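Local coordinates for protein-glutamine gamma-glutamyltransferase 2 (Pagrus major, PDB 1G0D) that catalyses the calcium-dependent joining of protein-bound glutamine side chains to lysine residues or other primary amines, cross-linking or aminating its protein substrates, at residues G6-V11 / I42-S47; H54-V59 / L110-M115; V613-G618 / V663-D668. One frame throughout, in Å; residues are numbered along the deposited sequence.

Contact 1: residues G6-V11 / I42-S47; sequences GLIVDV and ITLQCS
A classic beta bulge, in which Val-9 and Asp-10 together face Gln-45, joins the first strand of the N-terminal beta-sandwich to its antiparallel neighbour. The bulge is framed by two hydrogen bonds with a single residue. Val-9 N donates to Gln-45 O at 2.7 Å, and Gln-45 N donates to Asp-10 O at 3.0 Å. The extra residue is absorbed by Val-9, whose psi of -34° is nearer to a helix than to a strand, and the register beyond it moves by one. Before the bulge Ile-8 pairs with Cys-46; after it Val-11 pairs with Leu-44. Where 6-11 is still a loop, Ser-47 N already reaches Leu-7 O at 2.7 Å. Glu-123, from the opposing sheet, accepts the backbone N-H groups of Leu-7 and Ile-8.

Side chains divide between the two faces of the pair. Asp-10 and Gln-45 share one face, and their polar ends approach without bonding: Asp-10 OD2 lies 3.5 Å from Gln-45 OE1, with the carboxylate and amide planes nearly perpendicular. Ile-8, Val-11 and Leu-44 share the other, which packs on the second sheet through Val-114 and Ala-125. There Leu-44 CD1 meets Ile-8 CD1 at 3.8 Å, and CD2 lies chiefly against Val-11. Val-11 lies beside Leu-44 and points the same way; its CG2, anti to the carbonyl carbon, touches Leu-44 CD2 at 3.6 Å, and its CG1 approaches Ile-42 CD1 at 3.9 Å.

Contact 2: residues H54-V59 / L110-M115; sequences HHLELV and LAVLVM
Leu-56 and Leu-58 meet Val-112 and Val-114 on the buried, closely packed face of this strand pair. Leu-56 reaches across obliquely with one branch, its CD2 lying 3.6 Å from Val-114 CG2. Leu-58 instead lies alongside Val-112, pointing the same way, and sets CG and CD1 against the valine methyls, with CG 3.9 Å from Val-112 CG2. Ile-93, Leu-95 and Leu-97 of strand 92-98 close over the two leucines from the facing sheet. The pair illustrates how a beta-sandwich is built: regular antiparallel strands, here central in one sheet of the N-terminal transglutaminase domain, turn alternate residues inward. Its regularity is carried by three hydrogen-bonded pairs, His-55 with Met-115, Glu-57 with Leu-113 and Val-59 with Ala-111, each contributing two backbone bonds.

The other face is more open to solvent, at His-55, Glu-57, Val-59 and Met-115, although single contacts on it are close and Leu-113 is buried there, its CD2 meeting Val-59 CG1 at 3.4 Å. Polar and apolar groups mix on this side. His-55 NE2 donates to Glu-57 OE1 at 2.8 Å, a bent bond that meets the carboxylate from above its plane, while OE2 of the same glutamate forms a salt bridge with Lys-74. With both oxygens engaged, the carboxylate is probably restrained from turning. Met-115 lies beside the imidazole, and its bend at the last torsion (chi3 23°) brings the methyl against both groups, beside their hydrogen bond; the fit is tight and the exact place of CE doubtful. The sulfur rests on the glutamate chain, Met-115 SD lying 3.7 Å from Glu-57 CB, and approaches the ring obliquely, 5.3 Å from the centroid of the His-55 imidazole.

Contact 3: residues V613-G618 / V663-D668; sequences VPLKGG and VDFDSD
Asp-668 OD2 accepts the backbone N-H of Lys-616 at 3.0 Å, the nitrogen standing well above the carboxylate plane, and a residue adjoining one of the segments makes a further hydrogen bond to this oxygen. The exchange is mutual, because Asp-668 N returns a bond to Lys-616 O, also at 3.0 Å. The other carboxylate oxygen, Asp-668 OD1, accepts a hydrogen bond at 2.7 Å from a water that donates to Pro-614 O as well. Standing between its own backbone N and carbonyl carbon (chi1 58°), Asp-668 CG comes to 3.5 Å from Lys-616 N, whereas Lys-616 NZ stays 4.5 Å from Asp-668 OD1, beyond a salt bridge.

Next to this polar end lies an apolar one. Leu-615 CD1 comes to the edge of the Phe-665 ring, 3.8 Å from CE2, and Gly-618 CA approaches CE1 obliquely at 3.5 Å. A beta carbon on Gly-618 would crowd that ring atom. Phe-607 and Phe-620 also meet the ring with inclined planes. An alanine in place of Phe-665 would probably open a gap where Phe-607 and Phe-620 now meet the ring and leave Leu-615 CD1 and Gly-618 CA without the ring atoms they touch.

Gly-617, at a positive phi of 84°, turns the chain between the short, weakly bonded strand 615-616, which pairs with 638-639, and the strand 619-624. Gly-618 CA then passes 3.3 Å from Asp-666 O. The contact thus joins the entry to strand 619-624 to the end of strand 659-666 in the immunoglobulin-like C-terminal domain.

How the contacts relate
From the N terminus, contact 1 comes first: pairing 6-11 with 42-47 closes a loop of 30 residues that holds helix 15-21. Strand 55-62 is the next in the chain, and contact 2 closes a second loop, of 50 residues, when 110-115 returns beside 54-59. The two loops are in series, neither nesting nor crossing, yet their contacts lie in the facing sheets of one sandwich and touch, Ile-8 CD1 resting 3.7 Å from Val-114 CG2. The chain then runs through the region of the catalytic residues Cys-272, His-332 and Asp-355 before contact 3 closes a 44-residue loop in the C-terminal domain, its centre about 60 Å from that of contact 1.

Contact 1: residues G6-V11 / I42-S47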
loop_
_atom_site.group_PDB
_atom_site.type_symbol
_atom_site.label_atom_id
_atom_site.label_comp_id
_atom_site.label_asym_id
_atom_site.label_seq_id
_atom_site.Cartn_x
_atom_site.Cartn_y
_atom_site.Cartn_z
ATOM N N GLY A 6 16.165 44.833 21.110
ATOM C CA GLY A 6 14.786 45.136 21.650
ATOM C C GLY A 6 13.739 45.514 20.615
ATOM O O GLY A 6 12.587 45.807 20.968
ATOM N N LEU A 7 14.125 45.482 19.345
ATOM C CA LEU A 7 13.219 45.867 18.295
ATOM C C LEU A 7 12.188 44.823 17.864
ATOM O O LEU A 7 11.054 45.178 17.609
ATOM C CB LEU A 7 14.020 46.345 17.096
ATOM C CG LEU A 7 15.265 45.523 16.785
ATOM C CD1 LEU A 7 14.847 44.174 16.404
ATOM C CD2 LEU A 7 15.987 46.040 15.598
ATOM N N ILE A 8 12.551 43.542 17.818
ATOM C CA ILE A 8 11.608 42.504 17.367
ATOM C C ILE A 8 10.453 42.240 18.316
ATOM O O ILE A 8 10.646 41.822 19.447
ATOM C CB ILE A 8 12.315 41.162 17.108
ATOM C CG1 ILE A 8 13.708 41.413 16.531
ATOM C CG2 ILE A 8 11.497 40.347 16.142
ATOM C CD1 ILE A 8 14.442 40.211 16.015
ATOM N N VAL A 9 9.239 42.479 17.861
ATOM C CA VAL A 9 8.121 42.268 18.732
ATOM C C VAL A 9 7.501 40.890 18.506
ATOM O O VAL A 9 6.997 40.271 19.446
ATOM C CB VAL A 9 7.066 43.348 18.529
ATOM C CG1 VAL A 9 5.897 43.021 19.377
ATOM C CG2 VAL A 9 7.635 44.723 18.920
ATOM N N ASP A 10 7.517 40.416 17.270
ATOM C CA ASP A 10 7.025 39.071 16.972
ATOM C C ASP A 10 7.323 38.663 15.551
ATOM O O ASP A 10 7.212 39.462 14.642
ATOM C CB ASP A 10 5.520 38.899 17.287
ATOM C CG ASP A 10 4.616 39.694 16.374
ATOM O OD1 ASP A 10 4.364 39.258 15.227
ATOM O OD2 ASP A 10 4.130 40.753 16.822
ATOM N N VAL A 11 7.797 37.440 15.386
ATOM C CA VAL A 11 8.076 36.932 14.081
ATOM C C VAL A 11 6.760 36.322 13.564
ATOM O O VAL A 11 5.978 35.775 14.350
ATOM C CB VAL A 11 9.173 35.892 14.156
ATOM C CG1 VAL A 11 9.455 35.357 12.796
ATOM C CG2 VAL A 11 10.433 36.524 14.716
ATOM N N ILE A 42 8.390 35.264 5.582
ATOM C CA ILE A 42 7.906 35.482 6.930
ATOM C C ILE A 42 8.233 36.925 7.251
ATOM O O ILE A 42 9.000 37.541 6.524
ATOM C CB ILE A 42 8.627 34.502 7.922
ATOM C CG1 ILE A 42 10.125 34.819 8.005
ATOM C CG2 ILE A 42 8.461 33.015 7.421
ATOM C CD1 ILE A 42 10.822 34.291 9.270
ATOM N N THR A 43 7.666 37.480 8.311
ATOM C CA THR A 43 7.959 38.869 8.661
ATOM C C THR A 43 8.420 39.059 10.097
ATOM O O THR A 43 8.053 38.301 10.973
ATOM C CB THR A 43 6.743 39.758 8.502
ATOM O OG1 THR A 43 5.578 39.057 8.973
ATOM C CG2 THR A 43 6.578 40.156 7.063
ATOM N N LEU A 44 9.225 40.082 10.314
ATOM C CA LEU A 44 9.719 40.440 11.627
ATOM C C LEU A 44 8.982 41.723 11.942
ATOM O O LEU A 44 9.282 42.744 11.309
ATOM C CB LEU A 44 11.175 40.853 11.573
ATOM C CG LEU A 44 12.377 39.964 11.680
ATOM C CD1 LEU A 44 13.473 40.721 12.383
ATOM C CD2 LEU A 44 12.014 38.727 12.412
ATOM N N GLN A 45 8.023 41.709 12.872
ATOM C CA GLN A 45 7.354 42.963 13.239
ATOM C C GLN A 45 8.250 43.672 14.237
ATOM O O GLN A 45 8.503 43.164 15.320
ATOM C CB GLN A 45 5.995 42.725 13.871
ATOM C CG GLN A 45 5.021 43.823 13.514
ATOM C CD GLN A 45 4.305 44.399 14.729
ATOM O OE1 GLN A 45 3.362 43.788 15.244
ATOM N NE2 GLN A 45 4.742 45.588 15.195
ATOM N N CYS A 46 8.745 44.839 13.856
ATOM C CA CYS A 46 9.635 45.614 14.707
ATOM C C CYS A 46 8.970 46.788 15.450
ATOM O O CYS A 46 7.903 47.284 15.070
ATOM C CB CYS A 46 10.825 46.100 13.886
ATOM S SG CYS A 46 11.822 44.744 13.210
ATOM N N SER A 47 9.616 47.203 16.537
ATOM C CA SER A 47 9.106 48.275 17.368
ATOM C C SER A 47 9.697 49.567 16.850
ATOM O O SER A 47 9.115 50.637 17.023
ATOM C CB SER A 47 9.475 48.046 18.837
ATOM O OG SER A 47 10.874 48.065 19.016
#

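Contact 2: residues H54-V59 / L110-M115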
loop_
_atom_site.group_PDB
_atom_site.type_symbol
_atom_site.label_atom_id
_atom_site.label_comp_id
_atom_site.label_asym_id
_atom_site.label_seq_id
_atom_site.Cartn_x
_atom_site.Cartn_y
_atom_site.Cartn_z
ATOM N N HIS A 54 23.846 47.723 12.728
ATOM C CA HIS A 54 23.333 46.413 13.110
ATOM C C HIS A 54 22.711 45.699 11.908
ATOM O O HIS A 54 22.024 46.316 11.098
ATOM C CB HIS A 54 22.285 46.577 14.202
ATOM C CG HIS A 54 22.869 46.882 15.539
ATOM N ND1 HIS A 54 24.193 47.219 15.708
ATOM C CD2 HIS A 54 22.323 46.857 16.776
ATOM C CE1 HIS A 54 24.441 47.388 16.996
ATOM N NE2 HIS A 54 23.322 47.173 17.664
ATOM N N HIS A 55 22.925 44.395 11.802
ATOM C CA HIS A 55 22.377 43.671 10.678
ATOM C C HIS A 55 21.745 42.372 11.130
ATOM O O HIS A 55 21.993 41.938 12.230
ATOM C CB HIS A 55 23.492 43.413 9.661
ATOM C CG HIS A 55 24.406 42.286 10.030
ATOM N ND1 HIS A 55 25.198 42.309 11.156
ATOM C CD2 HIS A 55 24.621 41.081 9.450
ATOM C CE1 HIS A 55 25.855 41.167 11.259
ATOM N NE2 HIS A 55 25.522 40.404 10.235
ATOM N N LEU A 56 20.912 41.762 10.285
ATOM C CA LEU A 56 20.268 40.481 10.636
ATOM C C LEU A 56 21.135 39.275 10.233
ATOM O O LEU A 56 21.880 39.306 9.244
ATOM C CB LEU A 56 18.865 40.332 9.987
ATOM C CG LEU A 56 17.688 41.231 10.391
ATOM C CD1 LEU A 56 16.378 40.729 9.792
ATOM C CD2 LEU A 56 17.607 41.289 11.883
ATOM N N GLU A 57 21.003 38.213 11.028
ATOM C CA GLU A 57 21.721 36.963 10.851
ATOM C C GLU A 57 20.702 35.838 11.041
ATOM O O GLU A 57 19.849 35.901 11.932
ATOM C CB GLU A 57 22.810 36.864 11.906
ATOM C CG GLU A 57 23.942 36.005 11.506
ATOM C CD GLU A 57 24.811 36.703 10.508
ATOM O OE1 GLU A 57 25.481 37.673 10.902
ATOM O OE2 GLU A 57 24.820 36.292 9.326
ATOM N N LEU A 58 20.773 34.811 10.205
ATOM C CA LEU A 58 19.814 33.702 10.321
ATOM C C LEU A 58 20.476 32.336 10.426
ATOM O O LEU A 58 21.301 31.969 9.586
ATOM C CB LEU A 58 18.863 33.679 9.111
ATOM C CG LEU A 58 17.502 34.372 9.241
ATOM C CD1 LEU A 58 17.754 35.853 9.405
ATOM C CD2 LEU A 58 16.616 34.104 8.026
ATOM N N VAL A 59 20.121 31.583 11.458
ATOM C CA VAL A 59 20.660 30.242 11.579
ATOM C C VAL A 59 19.559 29.236 11.884
ATOM O O VAL A 59 18.666 29.488 12.692
ATOM C CB VAL A 59 21.812 30.175 12.607
ATOM C CG1 VAL A 59 21.732 31.326 13.520
ATOM C CG2 VAL A 59 21.803 28.853 13.340
ATOM N N LEU A 110 13.930 28.090 13.649
ATOM C CA LEU A 110 14.620 29.269 13.125
ATOM C C LEU A 110 14.990 30.340 14.116
ATOM O O LEU A 110 14.128 30.912 14.787
ATOM C CB LEU A 110 13.778 29.946 12.035
ATOM C CG LEU A 110 14.440 30.608 10.808
ATOM C CD1 LEU A 110 13.929 32.004 10.633
ATOM C CD2 LEU A 110 15.907 30.640 10.948
ATOM N N ALA A 111 16.278 30.654 14.144
ATOM C CA ALA A 111 16.782 31.682 15.018
ATOM C C ALA A 111 17.221 32.922 14.236
ATOM O O ALA A 111 18.249 32.891 13.561
ATOM C CB ALA A 111 17.942 31.144 15.815
ATOM N N VAL A 112 16.453 34.009 14.300
ATOM C CA VAL A 112 16.858 35.254 13.630
ATOM C C VAL A 112 17.663 36.124 14.657
ATOM O O VAL A 112 17.130 36.548 15.703
ATOM C CB VAL A 112 15.588 36.023 13.068
ATOM C CG1 VAL A 112 15.978 37.399 12.503
ATOM C CG2 VAL A 112 14.916 35.177 11.984
ATOM N N LEU A 113 18.953 36.341 14.383
ATOM C CA LEU A 113 19.805 37.136 15.272
ATOM C C LEU A 113 20.054 38.545 14.764
ATOM O O LEU A 113 20.346 38.733 13.588
ATOM C CB LEU A 113 21.189 36.523 15.423
ATOM C CG LEU A 113 21.581 35.247 16.145
ATOM C CD1 LEU A 113 20.489 34.651 17.006
ATOM C CD2 LEU A 113 21.994 34.307 15.056
ATOM N N VAL A 114 19.950 39.529 15.654
ATOM C CA VAL A 114 20.262 40.920 15.314
ATOM C C VAL A 114 21.636 41.146 15.929
ATOM O O VAL A 114 21.828 40.889 17.108
ATOM C CB VAL A 114 19.262 41.931 15.956
ATOM C CG1 VAL A 114 19.711 43.368 15.631
ATOM C CG2 VAL A 114 17.842 41.674 15.431
ATOM N N MET A 115 22.598 41.628 15.155
ATOM C CA MET A 115 23.912 41.814 15.728
ATOM C C MET A 115 24.648 43.094 15.516
ATOM O O MET A 115 24.482 43.774 14.499
ATOM C CB MET A 115 24.825 40.730 15.256
ATOM C CG MET A 115 24.415 39.411 15.738
ATOM S SD MET A 115 24.978 38.237 14.590
ATOM C CE MET A 115 26.376 39.161 13.768
#

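Contact 3: residues V613-G618 / V663-D668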
loop_
_atom_site.group_PDB
_atom_site.type_symbol
_atom_site.label_atom_id
_atom_site.label_comp_id
_atom_site.label_asym_id
_atom_site.label_seq_id
_atom_site.Cartn_x
_atom_site.Cartn_y
_atom_site.Cartn_z
ATOM N N VAL A 613 -28.009 -17.696 9.642
ATOM C CA VAL A 613 -27.541 -17.785 11.013
ATOM C C VAL A 613 -27.593 -16.389 11.568
ATOM O O VAL A 613 -27.485 -15.431 10.829
ATOM C CB VAL A 613 -26.052 -18.193 11.083
ATOM C CG1 VAL A 613 -25.780 -18.945 12.352
ATOM C CG2 VAL A 613 -25.666 -19.018 9.879
ATOM N N PRO A 614 -27.783 -16.244 12.877
ATOM C CA PRO A 614 -27.802 -14.865 13.361
ATOM C C PRO A 614 -26.319 -14.446 13.497
ATOM O O PRO A 614 -25.472 -15.303 13.745
ATOM C CB PRO A 614 -28.480 -14.990 14.725
ATOM C CG PRO A 614 -27.986 -16.320 15.226
ATOM C CD PRO A 614 -27.994 -17.208 13.975
ATOM N N LEU A 615 -25.994 -13.165 13.312
ATOM C CA LEU A 615 -24.611 -12.708 13.487
ATOM C C LEU A 615 -24.657 -11.829 14.701
ATOM O O LEU A 615 -25.563 -11.027 14.872
ATOM C CB LEU A 615 -24.120 -11.874 12.306
ATOM C CG LEU A 615 -25.016 -11.687 11.075
ATOM C CD1 LEU A 615 -24.474 -10.555 10.260
ATOM C CD2 LEU A 615 -25.035 -12.943 10.253
ATOM N N LYS A 616 -23.713 -11.990 15.586
ATOM C CA LYS A 616 -23.754 -11.129 16.728
ATOM C C LYS A 616 -22.398 -10.523 16.849
ATOM O O LYS A 616 -21.436 -11.010 16.262
ATOM C CB LYS A 616 -24.144 -11.891 17.997
ATOM C CG LYS A 616 -23.677 -13.332 18.066
ATOM C CD LYS A 616 -23.971 -13.919 19.458
ATOM C CE LYS A 616 -24.356 -15.416 19.401
ATOM N NZ LYS A 616 -25.600 -15.697 18.586
ATOM N N GLY A 617 -22.328 -9.457 17.627
ATOM C CA GLY A 617 -21.085 -8.729 17.782
ATOM C C GLY A 617 -20.944 -7.743 16.636
ATOM O O GLY A 617 -19.835 -7.250 16.386
ATOM N N GLY A 618 -22.070 -7.467 15.956
ATOM C CA GLY A 618 -22.101 -6.561 14.819
ATOM C C GLY A 618 -21.611 -5.177 15.160
ATOM O O GLY A 618 -22.192 -4.530 16.016
ATOM N N VAL A 663 -16.825 2.373 5.124
ATOM C CA VAL A 663 -17.424 1.608 6.191
ATOM C C VAL A 663 -17.106 0.109 6.134
ATOM O O VAL A 663 -17.091 -0.532 5.067
ATOM C CB VAL A 663 -18.961 1.819 6.200
ATOM C CG1 VAL A 663 -19.583 1.066 7.342
ATOM C CG2 VAL A 663 -19.270 3.290 6.333
ATOM N N ASP A 664 -16.832 -0.414 7.326
ATOM C CA ASP A 664 -16.550 -1.810 7.555
ATOM C C ASP A 664 -17.561 -2.428 8.554
ATOM O O ASP A 664 -17.991 -1.787 9.512
ATOM C CB ASP A 664 -15.141 -1.945 8.115
ATOM C CG ASP A 664 -14.858 -3.335 8.626
ATOM O OD1 ASP A 664 -14.531 -4.226 7.803
ATOM O OD2 ASP A 664 -14.977 -3.546 9.855
ATOM N N PHE A 665 -17.956 -3.672 8.308
ATOM C CA PHE A 665 -18.853 -4.398 9.221
ATOM C C PHE A 665 -18.296 -5.779 9.565
ATOM O O PHE A 665 -17.961 -6.577 8.669
ATOM C CB PHE A 665 -20.274 -4.581 8.637
ATOM C CG PHE A 665 -21.166 -5.496 9.470
ATOM C CD1 PHE A 665 -21.885 -5.004 10.565
ATOM C CD2 PHE A 665 -21.235 -6.864 9.199
ATOM C CE1 PHE A 665 -22.651 -5.873 11.381
ATOM C CE2 PHE A 665 -21.994 -7.723 10.005
ATOM C CZ PHE A 665 -22.697 -7.228 11.094
ATOM N N ASP A 666 -18.188 -6.052 10.865
ATOM C CA ASP A 666 -17.728 -7.359 11.323
ATOM C C ASP A 666 -18.697 -7.984 12.327
ATOM O O ASP A 666 -19.367 -7.290 13.106
ATOM C CB ASP A 666 -16.326 -7.306 11.942
ATOM C CG ASP A 666 -15.690 -8.698 12.052
ATOM O OD1 ASP A 666 -15.023 -8.962 13.074
ATOM O OD2 ASP A 666 -15.857 -9.524 11.119
ATOM N N SER A 667 -18.751 -9.309 12.296
ATOM C CA SER A 667 -19.639 -10.043 13.166
ATOM C C SER A 667 -18.978 -11.383 13.324
ATOM O O SER A 667 -18.006 -11.660 12.619
ATOM C CB SER A 667 -20.978 -10.223 12.469
ATOM O OG SER A 667 -20.775 -10.947 11.268
ATOM N N ASP A 668 -19.510 -12.211 14.226
ATOM C CA ASP A 668 -18.959 -13.550 14.474
ATOM C C ASP A 668 -18.965 -14.424 13.225
ATOM O O ASP A 668 -17.940 -15.006 12.876
ATOM C CB ASP A 668 -19.729 -14.275 15.596
ATOM C CG ASP A 668 -21.211 -14.423 15.297
ATOM O OD1 ASP A 668 -21.880 -15.186 16.026
ATOM O OD2 ASP A 668 -21.713 -13.781 14.348
HETATM O O HOH W 1 -23.844 -17.007 15.723
#